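Local coordinates for protein calmodulin, putative (Entamoeba histolytica, PDB 4OCI) that binds calcium through an EF-hand and takes part in the initiation of phagocytosis of human erythrocytes, at residues V37-S42 / S67-K72; K91-A96 / Q127-V132. All coordinates share one frame; numbering follows the deposited sequence.

Contact 1 of 2, residues V37-S42 / S67-K72; sequences VVMETS and SQLKTK
Met39 meets Lys72 at a flat group, the main-chain carbonyl of Lys72: the selenomethionine methyl CE of Met39 stands above one face of it, near its oxygen, with CE 4.2 Å from Lys72 O. No ring takes part; the rest of the contact is apolar. The Met39 chain reaches this place in two steps. CG sits between the backbone N and the carbonyl carbon (chi1 82°), and beyond SE the chain bends (chi3 -43°) to set CE beside the end of helix 59-71. On the way, SE of Met39 packs against Leu69 CD2 at 3.7 Å, the two side chains crossing at about a right angle. Val37, two residues back along the linker from Met39, brings CG2 to within 4.3 Å of Leu69 CB, and the same methyl grazes Lys70 CG at 4.5 Å.

Residues 37-40 belong to the connection between helix 25-34, the exiting helix of the calcium-binding EF-hand, and helix 41-50, so this packing seats an interhelix linker on the last turn of helix 59-71. Leu69 also touches Phe28 and Val32 of helix 25-34 and Thr47 of helix 41-50, which places it in the common core of these helices.

No hydrogen bond links the two segments. The helix end supplies its own: Gln68 O accepts from Lys72 N at 3.0 Å and from Thr71 OG1 at 2.9 Å, the hydroxyl lying in the carbonyl plane on a lone pair. Lys72 NZ reaches back to Gln68 OE1 in a weak bond, carrying its charge away from Met39.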
loop_
_atom_site.group_PDB
_atom_site.type_symbol
_atom_site.label_atom_id
_atom_site.label_comp_id
_atom_site.label_asym_id
_atom_site.label_seq_id
_atom_site.Cartn_x
_atom_site.Cartn_y
_atom_site.Cartn_z
ATOM N N VAL A 37 -11.912 -10.144 3.364
ATOM C CA VAL A 37 -11.989 -8.801 2.771
ATOM C C VAL A 37 -11.613 -8.834 1.287
ATOM O O VAL A 37 -10.632 -9.482 0.906
ATOM C CB VAL A 37 -11.140 -7.768 3.590
ATOM C CG1 VAL A 37 -11.008 -6.470 2.865
ATOM C CG2 VAL A 37 -11.798 -7.535 4.986
ATOM N N VAL A 38 -12.469 -8.223 0.470
ATOM C CA VAL A 38 -12.295 -8.091 -0.971
ATOM C C VAL A 38 -12.123 -6.628 -1.281
ATOM O O VAL A 38 -13.067 -5.849 -1.207
ATOM C CB VAL A 38 -13.506 -8.633 -1.791
ATOM C CG1 VAL A 38 -13.397 -8.149 -3.226
ATOM C CG2 VAL A 38 -13.503 -10.139 -1.820
HETATM N N MSE A 39 -10.893 -6.242 -1.614
HETATM C CA MSE A 39 -10.594 -4.854 -1.940
HETATM C C MSE A 39 -9.149 -4.664 -2.448
HETATM O O MSE A 39 -8.362 -5.574 -2.352
HETATM C CB MSE A 39 -10.876 -3.949 -0.704
HETATM C CG MSE A 39 -9.802 -3.918 0.298
HETATM SE SE MSE A 39 -10.197 -2.798 1.904
HETATM C CE MSE A 39 -11.014 -1.124 1.270
ATOM N N GLU A 40 -8.840 -3.480 -3.023
ATOM C CA GLU A 40 -7.587 -3.224 -3.682
ATOM C C GLU A 40 -6.505 -3.303 -2.641
ATOM O O GLU A 40 -6.685 -2.797 -1.553
ATOM C CB GLU A 40 -7.522 -1.806 -4.230
ATOM C CG GLU A 40 -8.494 -1.546 -5.277
ATOM C CD GLU A 40 -9.152 -0.204 -5.111
ATOM O OE1 GLU A 40 -9.466 0.420 -6.161
ATOM O OE2 GLU A 40 -9.387 0.230 -3.947
ATOM N N THR A 41 -5.370 -3.862 -3.028
ATOM C CA THR A 41 -4.181 -3.880 -2.191
ATOM C C THR A 41 -3.805 -2.496 -1.704
ATOM O O THR A 41 -3.375 -2.315 -0.536
ATOM C CB THR A 41 -3.036 -4.519 -2.985
ATOM O OG1 THR A 41 -3.387 -5.891 -3.149
ATOM C CG2 THR A 41 -1.669 -4.470 -2.236
ATOM N N SER A 42 -3.877 -1.503 -2.564
ATOM C CA SER A 42 -3.380 -0.157 -2.172
ATOM C C SER A 42 -4.331 0.430 -1.135
ATOM O O SER A 42 -3.944 1.295 -0.403
ATOM C CB SER A 42 -3.270 0.809 -3.362
ATOM O OG SER A 42 -4.579 1.091 -3.951
ATOM N N SER A 67 -12.499 -4.067 11.574
ATOM C CA SER A 67 -13.910 -3.669 11.626
ATOM C C SER A 67 -14.238 -2.669 10.561
ATOM O O SER A 67 -15.300 -2.751 9.961
ATOM C CB SER A 67 -14.320 -3.052 12.967
ATOM O OG SER A 67 -14.266 -4.077 13.939
ATOM N N GLN A 68 -13.339 -1.734 10.322
ATOM C CA GLN A 68 -13.605 -0.688 9.361
ATOM C C GLN A 68 -13.471 -1.159 7.926
ATOM O O GLN A 68 -14.357 -0.882 7.118
ATOM C CB GLN A 68 -12.797 0.540 9.662
ATOM C CG GLN A 68 -12.547 1.471 8.501
ATOM C CD GLN A 68 -11.391 2.430 8.800
ATOM O OE1 GLN A 68 -10.364 2.463 8.076
ATOM N NE2 GLN A 68 -11.539 3.210 9.900
ATOM N N LEU A 69 -12.408 -1.910 7.607
ATOM C CA LEU A 69 -12.343 -2.629 6.348
ATOM C C LEU A 69 -13.600 -3.427 6.065
ATOM O O LEU A 69 -14.080 -3.438 4.931
ATOM C CB LEU A 69 -11.073 -3.508 6.234
ATOM C CG LEU A 69 -9.797 -2.671 6.308
ATOM C CD1 LEU A 69 -8.492 -3.494 6.146
ATOM C CD2 LEU A 69 -9.834 -1.455 5.366
ATOM N N LYS A 70 -14.144 -4.094 7.072
ATOM C CA LYS A 70 -15.303 -4.977 6.887
ATOM C C LYS A 70 -16.540 -4.234 6.414
ATOM O O LYS A 70 -17.303 -4.776 5.580
ATOM C CB LYS A 70 -15.621 -5.810 8.111
ATOM C CG LYS A 70 -14.981 -7.129 8.090
ATOM C CD LYS A 70 -15.501 -7.968 9.223
ATOM C CE LYS A 70 -15.759 -7.134 10.478
ATOM N NZ LYS A 70 -16.061 -8.001 11.665
ATOM N N THR A 71 -16.712 -3.000 6.893
ATOM C CA THR A 71 -17.801 -2.132 6.463
ATOM C C THR A 71 -17.516 -1.605 5.086
ATOM O O THR A 71 -18.370 -1.686 4.204
ATOM C CB THR A 71 -18.086 -0.942 7.477
ATOM O OG1 THR A 71 -17.079 0.082 7.374
ATOM C CG2 THR A 71 -18.141 -1.466 8.920
ATOM N N LYS A 72 -16.304 -1.086 4.895
ATOM C CA LYS A 72 -15.884 -0.513 3.597
ATOM C C LYS A 72 -15.771 -1.507 2.403
ATOM O O LYS A 72 -15.257 -1.141 1.331
ATOM C CB LYS A 72 -14.580 0.296 3.746
ATOM C CG LYS A 72 -14.756 1.608 4.493
ATOM C CD LYS A 72 -13.624 2.597 4.197
ATOM C CE LYS A 72 -12.286 2.163 4.816
ATOM N NZ LYS A 72 -11.514 3.357 5.362
#

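Contact 2 of 2, residues K91-A96 / Q127-V132; sequences KGFIPA and QGVVKV. With ACT (acetate ion), chain D.
Val130 and Ile94 pair across a sheet of just two short strands, and the next peptide along, Lys131, turns its N-H outward to an acetate ion, probably from the crystallisation liquor. That bond is nearly straight, 178° at the hydrogen, with Lys131 N 2.8 Å from acetate O.

The strands run antiparallel. Ile94 N gives to Val130 O at 3.0 Å, and Val130 N returns a short bond to Ile94 O. Outside this pair, Val132 N reaches Gly92 O and Ala96 N reaches Gly128 O, both at 2.9 Å. Each strand passes straight into a helix, with Pro95 and Lys131 in the N-cap positions. This is the small beta scaffold that joins the two loops of an EF-hand pair.

Phe93 and Lys131 share one face. The Phe93 ring crosses the lysine's aliphatic part obliquely: CE1 approaches Lys131 CB at 3.8 Å and CZ approaches CD at 4.0 Å, while CD1 rests on Val129 CG2 at 3.6 Å. Lys131 CG is anti to the backbone N (chi1 -162°), and a bend at chi4 helps bring NZ to its salt bridge with Asp133. On the other face Ile94 and Val130 both touch Leu99. Beside them, where the helices begin, the side chains of Ile94 and Val132 cross at about a right angle, CG2 to CG2, and Val130 CG2 packs 3.8 Å from Ala96 CB.

With main-chain atoms supplying every hydrogen bond between the strands, the side chains add packing but no polar bond across them, so no charged group bonds across the pairing of the loops.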
loop_
_atom_site.group_PDB
_atom_site.type_symbol
_atom_site.label_atom_id
_atom_site.label_comp_id
_atom_site.label_asym_id
_atom_site.label_seq_id
_atom_site.Cartn_x
_atom_site.Cartn_y
_atom_site.Cartn_z
ATOM N N LYS A 91 -27.000 -20.208 -15.732
ATOM C CA LYS A 91 -26.650 -19.789 -17.077
ATOM C C LYS A 91 -25.220 -19.196 -17.087
ATOM O O LYS A 91 -24.544 -19.227 -18.100
ATOM C CB LYS A 91 -27.681 -18.724 -17.583
ATOM C CG LYS A 91 -29.154 -19.223 -17.563
ATOM C CD LYS A 91 -30.125 -18.347 -18.370
ATOM C CE LYS A 91 -31.564 -18.461 -17.787
ATOM N NZ LYS A 91 -32.673 -18.066 -18.749
ATOM N N GLY A 92 -24.773 -18.629 -15.975
ATOM C CA GLY A 92 -23.425 -18.052 -16.010
ATOM C C GLY A 92 -23.382 -16.545 -16.209
ATOM O O GLY A 92 -22.277 -15.949 -16.131
ATOM N N PHE A 93 -24.543 -15.925 -16.511
ATOM C CA PHE A 93 -24.605 -14.504 -16.848
ATOM C C PHE A 93 -25.637 -13.813 -16.031
ATOM O O PHE A 93 -26.687 -14.422 -15.673
ATOM C CB PHE A 93 -24.986 -14.255 -18.317
ATOM C CG PHE A 93 -24.014 -14.855 -19.320
ATOM C CD1 PHE A 93 -23.026 -14.047 -19.900
ATOM C CD2 PHE A 93 -24.059 -16.197 -19.645
ATOM C CE1 PHE A 93 -22.119 -14.562 -20.776
ATOM C CE2 PHE A 93 -23.132 -16.752 -20.557
ATOM C CZ PHE A 93 -22.169 -15.918 -21.140
ATOM N N ILE A 94 -25.295 -12.576 -15.684
ATOM C CA ILE A 94 -26.269 -11.643 -15.126
ATOM C C ILE A 94 -26.295 -10.312 -15.930
ATOM O O ILE A 94 -25.317 -9.990 -16.590
ATOM C CB ILE A 94 -26.112 -11.446 -13.595
ATOM C CG1 ILE A 94 -24.800 -10.656 -13.246
ATOM C CG2 ILE A 94 -26.294 -12.775 -12.909
ATOM C CD1 ILE A 94 -24.874 -10.035 -11.858
ATOM N N PRO A 95 -27.419 -9.559 -15.892
ATOM C CA PRO A 95 -27.397 -8.172 -16.431
ATOM C C PRO A 95 -26.416 -7.254 -15.755
ATOM O O PRO A 95 -26.276 -7.322 -14.541
ATOM C CB PRO A 95 -28.809 -7.663 -16.195
ATOM C CG PRO A 95 -29.645 -8.890 -15.891
ATOM C CD PRO A 95 -28.715 -9.927 -15.309
ATOM N N ALA A 96 -25.746 -6.399 -16.545
ATOM C CA ALA A 96 -24.761 -5.531 -16.041
ATOM C C ALA A 96 -25.416 -4.576 -15.055
ATOM O O ALA A 96 -24.793 -4.154 -14.048
ATOM C CB ALA A 96 -24.131 -4.741 -17.190
ATOM N N GLN A 127 -26.268 -1.846 -20.909
ATOM C CA GLN A 127 -27.481 -2.553 -21.319
ATOM C C GLN A 127 -27.306 -4.053 -21.621
ATOM O O GLN A 127 -28.222 -4.712 -22.133
ATOM C CB GLN A 127 -28.114 -1.832 -22.508
ATOM C CG GLN A 127 -28.621 -0.405 -22.146
ATOM C CD GLN A 127 -27.499 0.721 -22.127
ATOM O OE1 GLN A 127 -26.427 0.595 -22.788
ATOM N NE2 GLN A 127 -27.757 1.825 -21.363
ATOM N N GLY A 128 -26.145 -4.608 -21.286
ATOM C CA GLY A 128 -25.843 -5.970 -21.681
ATOM C C GLY A 128 -25.721 -6.879 -20.456
ATOM O O GLY A 128 -26.279 -6.564 -19.381
ATOM N N VAL A 129 -24.990 -7.984 -20.643
ATOM C CA VAL A 129 -24.848 -8.992 -19.630
ATOM C C VAL A 129 -23.386 -9.079 -19.202
ATOM O O VAL A 129 -22.479 -8.605 -19.882
ATOM C CB VAL A 129 -25.402 -10.390 -20.093
ATOM C CG1 VAL A 129 -26.878 -10.294 -20.550
ATOM C CG2 VAL A 129 -24.560 -11.055 -21.210
ATOM N N VAL A 130 -23.150 -9.724 -18.082
ATOM C CA VAL A 130 -21.775 -9.947 -17.626
ATOM C C VAL A 130 -21.597 -11.426 -17.348
ATOM O O VAL A 130 -22.485 -12.060 -16.720
ATOM C CB VAL A 130 -21.575 -9.219 -16.267
ATOM C CG1 VAL A 130 -20.086 -9.422 -15.706
ATOM C CG2 VAL A 130 -21.893 -7.779 -16.453
ATOM N N LYS A 131 -20.441 -11.972 -17.776
ATOM C CA LYS A 131 -20.138 -13.365 -17.517
ATOM C C LYS A 131 -19.586 -13.424 -16.078
ATOM O O LYS A 131 -18.515 -12.891 -15.792
ATOM C CB LYS A 131 -19.101 -13.875 -18.516
ATOM C CG LYS A 131 -19.079 -15.389 -18.556
ATOM C CD LYS A 131 -18.397 -15.960 -19.876
ATOM C CE LYS A 131 -18.199 -17.500 -19.841
ATOM N NZ LYS A 131 -17.034 -17.958 -18.935
ATOM N N VAL A 132 -20.319 -14.038 -15.167
ATOM C CA VAL A 132 -20.034 -13.958 -13.723
ATOM C C VAL A 132 -18.650 -14.533 -13.398
ATOM O O VAL A 132 -17.894 -13.902 -12.638
ATOM C CB VAL A 132 -21.093 -14.776 -12.951
ATOM C CG1 VAL A 132 -20.631 -15.045 -11.532
ATOM C CG2 VAL A 132 -22.512 -14.043 -12.973
HETATM C C ACT D . -17.420 -10.014 -18.884
HETATM O O ACT D . -18.605 -10.375 -19.108
HETATM O OXT ACT D . -16.825 -9.459 -19.858
HETATM C CH3 ACT D . -16.753 -10.193 -17.545
#

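Overall arrangement
Contact 1 closes along the chain before contact 2 opens. It lies near the middle of the chain, about 5 Å from its centre, and contact 2 toward one end, about 21 Å away; their centres are 25 Å apart and their nearest atoms about 12 Å. Helix 132-145 spans the gap: it starts at Val132 in contact 2, and its far end brings His143 against Val38 and Glu40, with His144 O and His146 O bonded to Thr41 and Ser42. That histidine run is probably a purification tag. Neither contact forms a metal site. Calcium is held by Asp16, Asp18, Asp20 and Tyr22, and sodium by Glu60, Thr63 and Ser64; the sodium is about 11 Å from the Lys70 side chain.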